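Local coordinates for protein possible metal-dependent hydrolase (Veillonella parvula, PDB 3RPC) that probably acts as a zinc-dependent hydrolase of the metallo-beta-lactamase superfamily, with two zinc ions bound in its presumed active site, at residues G122-T128 and M151-A157; T22-P28 and V65-T71; T191-Q195 and H232-S236. The contacts are given in a common frame with arbitrary orientation. Residue numbers count along the deposited sequence, not the author numbering.

Contact 1: G122-T128 and M151-A157; sequences GITLRKT and MGVIFEA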
# COMPACT_ATOMS: atom_id res chain seq x y z
N GLY A 122 15.38 -16.69 -13.28
CA GLY A 122 15.00 -15.93 -14.46
C GLY A 122 13.62 -15.31 -14.36
O GLY A 122 13.18 -14.61 -15.27
N ILE A 123 12.93 -15.57 -13.25
CA ILE A 123 11.59 -15.04 -13.05
C ILE A 123 11.65 -13.89 -12.05
O ILE A 123 12.25 -14.02 -10.98
CB ILE A 123 10.65 -16.12 -12.50
CG1 ILE A 123 10.59 -17.29 -13.47
CG2 ILE A 123 9.25 -15.53 -12.23
CD1 ILE A 123 10.24 -18.59 -12.81
N THR A 124 11.03 -12.77 -12.41
CA THR A 124 10.98 -11.63 -11.51
C THR A 124 9.67 -11.65 -10.73
O THR A 124 8.59 -11.75 -11.32
CB THR A 124 11.12 -10.30 -12.28
OG1 THR A 124 12.37 -10.30 -12.98
CG2 THR A 124 11.08 -9.13 -11.32
N LEU A 125 9.76 -11.56 -9.41
CA LEU A 125 8.59 -11.52 -8.55
C LEU A 125 8.50 -10.12 -7.96
O LEU A 125 9.43 -9.66 -7.30
CB LEU A 125 8.70 -12.53 -7.40
CG LEU A 125 8.67 -14.03 -7.72
CD1 LEU A 125 10.02 -14.52 -8.21
CD2 LEU A 125 8.25 -14.84 -6.49
N ARG A 126 7.38 -9.45 -8.21
CA ARG A 126 7.22 -8.08 -7.73
C ARG A 126 6.07 -8.02 -6.74
O ARG A 126 4.97 -8.50 -7.03
CB ARG A 126 6.91 -7.13 -8.88
CG ARG A 126 7.83 -7.20 -10.07
CD ARG A 126 7.48 -6.07 -11.05
NE ARG A 126 8.32 -6.09 -12.24
CZ ARG A 126 9.54 -5.56 -12.30
NH1 ARG A 126 10.07 -4.98 -11.23
NH2 ARG A 126 10.24 -5.63 -13.43
N LYS A 127 6.32 -7.43 -5.58
CA LYS A 127 5.27 -7.31 -4.59
C LYS A 127 4.26 -6.25 -4.97
O LYS A 127 4.63 -5.14 -5.38
CB LYS A 127 5.85 -7.00 -3.21
CG LYS A 127 4.77 -6.81 -2.14
CD LYS A 127 5.32 -6.86 -0.73
CE LYS A 127 6.15 -5.64 -0.41
NZ LYS A 127 6.81 -5.77 0.92
N THR A 128 2.99 -6.58 -4.85
CA THR A 128 1.93 -5.59 -5.07
C THR A 128 1.21 -5.32 -3.76
O THR A 128 1.21 -6.16 -2.84
CB THR A 128 0.92 -6.06 -6.14
OG1 THR A 128 0.25 -7.25 -5.70
CG2 THR A 128 1.64 -6.36 -7.46
N MSE A 151 0.04 -9.34 0.59
CA MSE A 151 0.52 -8.86 -0.70
C MSE A 151 -0.13 -9.61 -1.86
O MSE A 151 -0.70 -10.70 -1.69
CB MSE A 151 2.04 -9.01 -0.81
CG MSE A 151 2.52 -10.45 -0.94
SE MSE A 151 4.44 -10.52 -1.27
CE MSE A 151 4.67 -12.46 -1.04
N GLY A 152 -0.02 -9.02 -3.04
CA GLY A 152 -0.13 -9.76 -4.28
C GLY A 152 1.26 -9.88 -4.87
O GLY A 152 2.23 -9.32 -4.33
N VAL A 153 1.38 -10.63 -5.96
CA VAL A 153 2.67 -10.82 -6.62
C VAL A 153 2.48 -10.77 -8.13
O VAL A 153 1.57 -11.39 -8.68
CB VAL A 153 3.30 -12.18 -6.24
CG1 VAL A 153 4.69 -12.31 -6.87
CG2 VAL A 153 3.38 -12.32 -4.72
N ILE A 154 3.34 -9.99 -8.79
CA ILE A 154 3.46 -10.00 -10.24
C ILE A 154 4.63 -10.92 -10.61
O ILE A 154 5.73 -10.77 -10.07
CB ILE A 154 3.70 -8.57 -10.77
CG1 ILE A 154 2.39 -7.78 -10.79
CG2 ILE A 154 4.34 -8.60 -12.16
CD1 ILE A 154 1.45 -8.16 -11.93
N PHE A 155 4.39 -11.90 -11.48
CA PHE A 155 5.46 -12.77 -11.98
C PHE A 155 5.74 -12.40 -13.44
O PHE A 155 4.84 -12.42 -14.27
CB PHE A 155 5.06 -14.26 -11.93
CG PHE A 155 4.70 -14.77 -10.56
CD1 PHE A 155 5.60 -15.56 -9.84
CD2 PHE A 155 3.46 -14.52 -10.00
CE1 PHE A 155 5.27 -16.06 -8.60
CE2 PHE A 155 3.12 -15.02 -8.75
CZ PHE A 155 4.03 -15.79 -8.04
N GLU A 156 7.00 -12.07 -13.74
CA GLU A 156 7.41 -11.76 -15.10
C GLU A 156 8.56 -12.66 -15.52
O GLU A 156 9.41 -13.00 -14.70
CB GLU A 156 7.88 -10.31 -15.20
CG GLU A 156 6.79 -9.30 -14.94
CD GLU A 156 7.31 -7.88 -14.91
OE1 GLU A 156 8.51 -7.69 -14.63
OE2 GLU A 156 6.53 -6.95 -15.17
N ALA A 157 8.59 -13.04 -16.79
CA ALA A 157 9.71 -13.82 -17.33
C ALA A 157 9.72 -13.69 -18.84
O ALA A 157 8.68 -13.44 -19.46
CB ALA A 157 9.62 -15.28 -16.91
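E156 and R126 lose the most surface to the opposite strand, 82 and 72 Å², with T128 close behind at 70 Å². They project from the same face of an antiparallel ladder, two positions apart along it. A salt bridge joins the first two: R126 NE and R126 NH2 each donate to E156 OE1 at 2.9 Å, so the carboxylate oxygen lies at the guanidinium edge. Beneath it the backbones pair closely, with R126 N to I154 O and I154 N to R126 O both 2.8 Å. Strands 123-128 and 152-156 are neighbours in one of the two mixed sheets of the metallo-beta-lactamase αβ/βα sandwich. Helix 173-182 covers this face through F182, which touches R126, I154 and E156. T128 bonds G152 from T128 N to G152 O (2.9 Å); a side chain at G152 would collide with T128 OG1. On the other face, L125 CD2 meets F155 CE1 at 3.8 Å, and the F155 ring meets that of F24 in the opposing sheet, their planes inclined at about 55°.

Contact 2: T22-P28 and V65-T71; sequences TTFLIDP and VTAVVVT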
# COMPACT_ATOMS: atom_id res chain seq x y z
N THR A 22 10.29 -23.57 -13.42
CA THR A 22 10.08 -23.27 -12.01
C THR A 22 8.62 -23.41 -11.63
O THR A 22 7.75 -22.82 -12.27
CB THR A 22 10.54 -21.84 -11.68
OG1 THR A 22 11.97 -21.76 -11.83
CG2 THR A 22 10.17 -21.46 -10.25
N THR A 23 8.35 -24.20 -10.59
CA THR A 23 6.99 -24.32 -10.10
C THR A 23 6.87 -23.72 -8.70
O THR A 23 7.54 -24.16 -7.77
CB THR A 23 6.52 -25.78 -10.08
OG1 THR A 23 6.46 -26.27 -11.43
CG2 THR A 23 5.15 -25.91 -9.44
N PHE A 24 6.00 -22.72 -8.56
CA PHE A 24 5.72 -22.09 -7.29
C PHE A 24 4.47 -22.69 -6.66
O PHE A 24 3.40 -22.68 -7.26
CB PHE A 24 5.45 -20.59 -7.49
CG PHE A 24 6.60 -19.83 -8.08
CD1 PHE A 24 7.62 -19.35 -7.27
CD2 PHE A 24 6.66 -19.57 -9.44
CE1 PHE A 24 8.68 -18.63 -7.80
CE2 PHE A 24 7.72 -18.85 -9.99
CZ PHE A 24 8.73 -18.37 -9.16
N LEU A 25 4.62 -23.19 -5.44
CA LEU A 25 3.46 -23.55 -4.62
C LEU A 25 2.99 -22.28 -3.92
O LEU A 25 3.73 -21.68 -3.13
CB LEU A 25 3.84 -24.64 -3.61
CG LEU A 25 2.75 -25.03 -2.60
CD1 LEU A 25 1.55 -25.62 -3.31
CD2 LEU A 25 3.29 -26.02 -1.56
N ILE A 26 1.77 -21.87 -4.24
CA ILE A 26 1.21 -20.62 -3.73
C ILE A 26 0.26 -20.86 -2.55
O ILE A 26 -0.62 -21.72 -2.62
CB ILE A 26 0.45 -19.90 -4.86
CG1 ILE A 26 1.45 -19.41 -5.91
CG2 ILE A 26 -0.37 -18.73 -4.31
CD1 ILE A 26 0.81 -18.98 -7.22
N ASP A 27 0.49 -20.11 -1.48
CA ASP A 27 -0.40 -20.04 -0.32
C ASP A 27 -0.95 -21.40 0.11
O ASP A 27 -2.17 -21.61 0.12
CB ASP A 27 -1.54 -19.05 -0.61
CG ASP A 27 -1.07 -17.60 -0.61
OD1 ASP A 27 0.15 -17.36 -0.50
OD2 ASP A 27 -1.91 -16.69 -0.75
N PRO A 28 -0.06 -22.31 0.51
CA PRO A 28 -0.47 -23.68 0.84
C PRO A 28 -1.20 -23.80 2.18
O PRO A 28 -0.61 -23.59 3.25
CB PRO A 28 0.86 -24.44 0.89
CG PRO A 28 1.82 -23.39 1.37
CD PRO A 28 1.40 -22.14 0.64
N VAL A 65 7.69 -29.06 -6.90
CA VAL A 65 7.74 -27.71 -6.34
C VAL A 65 9.18 -27.21 -6.21
O VAL A 65 10.03 -27.91 -5.64
CB VAL A 65 6.99 -27.64 -4.99
CG1 VAL A 65 7.17 -26.28 -4.33
CG2 VAL A 65 5.51 -27.95 -5.18
N THR A 66 9.44 -26.02 -6.74
CA THR A 66 10.75 -25.37 -6.75
C THR A 66 10.86 -24.32 -5.65
O THR A 66 11.95 -24.05 -5.13
CB THR A 66 10.99 -24.59 -8.07
OG1 THR A 66 10.49 -25.34 -9.18
CG2 THR A 66 12.47 -24.29 -8.26
N ALA A 67 9.73 -23.70 -5.33
CA ALA A 67 9.71 -22.63 -4.34
C ALA A 67 8.29 -22.43 -3.86
O ALA A 67 7.36 -22.92 -4.49
CB ALA A 67 10.26 -21.33 -4.93
N VAL A 68 8.15 -21.75 -2.74
CA VAL A 68 6.83 -21.47 -2.19
C VAL A 68 6.65 -19.96 -2.11
O VAL A 68 7.59 -19.23 -1.81
CB VAL A 68 6.69 -22.09 -0.78
CG1 VAL A 68 5.28 -21.93 -0.27
CG2 VAL A 68 7.06 -23.56 -0.81
N VAL A 69 5.44 -19.49 -2.40
CA VAL A 69 5.10 -18.08 -2.26
C VAL A 69 3.97 -18.01 -1.24
O VAL A 69 2.95 -18.65 -1.41
CB VAL A 69 4.61 -17.47 -3.59
CG1 VAL A 69 4.06 -16.05 -3.37
CG2 VAL A 69 5.74 -17.47 -4.60
N VAL A 70 4.19 -17.24 -0.18
CA VAL A 70 3.22 -17.11 0.90
C VAL A 70 2.84 -15.63 0.99
O VAL A 70 3.63 -14.81 1.46
CB VAL A 70 3.83 -17.60 2.23
CG1 VAL A 70 2.80 -17.53 3.35
CG2 VAL A 70 4.35 -19.03 2.08
N THR A 71 1.64 -15.30 0.51
CA THR A 71 1.25 -13.89 0.44
C THR A 71 0.99 -13.27 1.81
O THR A 71 1.12 -12.06 1.98
CB THR A 71 0.02 -13.66 -0.46
OG1 THR A 71 -1.13 -14.33 0.10
CG2 THR A 71 0.29 -14.16 -1.88
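A run of hydrogen bonds, completed at both ends by side chains, joins these two parallel segments. At its start the T66 hydroxyl takes the place of a main-chain carbonyl, T66 OG1 accepting from T23 N at 2.8 Å, while T23 O receives T66 N at 2.9 Å and, weakly, A67 N at 3.3 Å. Regular parallel bonding follows: L25 N to A67 O, V69 N to L25 O and D27 N to V69 O, all 2.9 Å. Beyond the strands the D27 carboxylate continues the ladder, OD1 taking T71 N at 2.7 Å and OD2 taking the hydroxyl T71 OG1 at 2.6 Å. D27 OD2 also accepts a bond from the zinc ligand H77, so this end of the pairing reaches the second shell of the metal site. Between the bonds, F24 CD1 packs on V69 CG2 at 3.8 Å and L25 CB on V65 CG1 at 3.8 Å. Strand 14-19 flanks strand 22-26 and strand 92-94 flanks 67-69, while F24 and V69 face L125 of strand 123-128 in the opposing sheet.

Contact 3: T191-Q195 and H232-S236; sequences TGYAQ and HTATS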
# COMPACT_ATOMS: atom_id res chain seq x y z
N THR A 191 -11.99 -14.54 -5.21
CA THR A 191 -13.32 -13.98 -5.44
C THR A 191 -14.42 -14.61 -4.59
O THR A 191 -15.60 -14.49 -4.91
CB THR A 191 -13.72 -14.09 -6.93
OG1 THR A 191 -13.81 -15.47 -7.32
CG2 THR A 191 -12.70 -13.40 -7.80
N GLY A 192 -14.03 -15.26 -3.50
CA GLY A 192 -14.98 -15.90 -2.61
C GLY A 192 -15.80 -14.96 -1.73
O GLY A 192 -16.69 -15.41 -1.01
N TYR A 193 -15.49 -13.67 -1.75
CA TYR A 193 -16.30 -12.68 -1.03
C TYR A 193 -16.50 -13.10 0.44
O TYR A 193 -17.63 -13.21 0.94
CB TYR A 193 -17.63 -12.49 -1.74
CG TYR A 193 -18.33 -11.17 -1.50
CD1 TYR A 193 -17.80 -9.98 -1.97
CD2 TYR A 193 -19.56 -11.13 -0.84
CE1 TYR A 193 -18.46 -8.77 -1.77
CE2 TYR A 193 -20.23 -9.93 -0.65
CZ TYR A 193 -19.67 -8.77 -1.11
OH TYR A 193 -20.35 -7.58 -0.90
N ALA A 194 -15.38 -13.32 1.12
CA ALA A 194 -15.39 -13.66 2.53
C ALA A 194 -16.01 -12.52 3.34
O ALA A 194 -15.65 -11.36 3.15
CB ALA A 194 -13.97 -13.94 3.00
N GLN A 195 -16.92 -12.86 4.25
CA GLN A 195 -17.64 -11.84 5.01
C GLN A 195 -17.59 -12.07 6.50
O GLN A 195 -17.47 -13.20 6.98
CB GLN A 195 -19.09 -11.75 4.53
CG GLN A 195 -19.21 -11.23 3.14
CD GLN A 195 -20.63 -10.86 2.78
OE1 GLN A 195 -21.45 -11.72 2.51
NE2 GLN A 195 -20.93 -9.56 2.77
N HIS A 232 -16.46 -18.82 5.41
CA HIS A 232 -17.04 -17.48 5.31
C HIS A 232 -17.06 -16.86 3.92
O HIS A 232 -17.51 -15.72 3.77
CB HIS A 232 -16.42 -16.52 6.34
CG HIS A 232 -14.95 -16.29 6.17
ND1 HIS A 232 -14.12 -17.20 5.55
CD2 HIS A 232 -14.16 -15.27 6.58
CE1 HIS A 232 -12.88 -16.74 5.56
NE2 HIS A 232 -12.87 -15.57 6.18
N THR A 233 -16.62 -17.60 2.91
CA THR A 233 -16.68 -17.12 1.54
C THR A 233 -18.11 -17.26 1.01
O THR A 233 -18.56 -18.36 0.66
CB THR A 233 -15.66 -17.83 0.64
OG1 THR A 233 -15.58 -19.23 1.00
CG2 THR A 233 -14.30 -17.24 0.87
N ALA A 234 -18.81 -16.13 0.98
CA ALA A 234 -20.24 -16.08 0.68
C ALA A 234 -20.54 -16.16 -0.81
O ALA A 234 -21.70 -16.24 -1.20
CB ALA A 234 -20.83 -14.81 1.27
N THR A 235 -19.50 -16.13 -1.63
CA THR A 235 -19.66 -16.27 -3.08
C THR A 235 -18.99 -17.56 -3.51
O THR A 235 -17.79 -17.76 -3.29
CB THR A 235 -19.05 -15.08 -3.82
OG1 THR A 235 -19.79 -13.90 -3.50
CG2 THR A 235 -19.05 -15.31 -5.33
N SER A 236 -19.77 -18.45 -4.13
CA SER A 236 -19.33 -19.79 -4.50
C SER A 236 -18.95 -19.87 -5.98
O SER A 236 -19.19 -18.93 -6.74
CB SER A 236 -20.47 -20.77 -4.25
OG SER A 236 -21.57 -20.47 -5.10
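T191 opens the approach, its carbonyl T191 O resting 3.6 Å from T235 CG2. At G192 the loops come so close that a side chain would run into T233 CG2. The carbonyl G192 O accepts T235 N at 3.0 Å. Separately, G192 CA makes a CA-H...O contact with T235 O at 3.4 Å. Y193 gives Y193 O to A234 N at 3.1 Å and sets the edge of its ring beside A234 CB. A194 lies directly opposite T233, with A194 CA and T233 CA 3.8 Å apart, and its methyl forms a CH-pi contact, A194 CB lying 3.8 Å from the H232 ring centroid almost on the ring normal. Q195 N then donates to H232 O at 3.0 Å, while Q195 NE2 turns to D201. This is a single isolated bridge between two irregular loops following the parallel neighbours 186-190 and 221-225, at the C-terminal ends of these strands, where loops of the metallo-beta-lactamase fold surround the zinc site.

Contacts 1 and 2 belong to the two different sheets of the sandwich and meet directly, their centres 12 Å apart. I123 CD1 packs on T22 CB at 3.5 Å and on F24 CE2 at 3.8 Å, and M151 N probably hydrogen-bonds T71 O at 3.2 Å. Contact 3 lies across the centre of the chain, its centre 26 Å from that of contact 1 and 23 Å from that of contact 2, without touching either. Two zinc ions, held by H72, H74, D76, H77, H132, D168 and H226, relate all three: the side chains of H232, D27 and M151 lie about 6, 7 and 11 Å from a zinc. H72 directly follows segment 65-71, tying contact 2 most closely to the metal site in sequence.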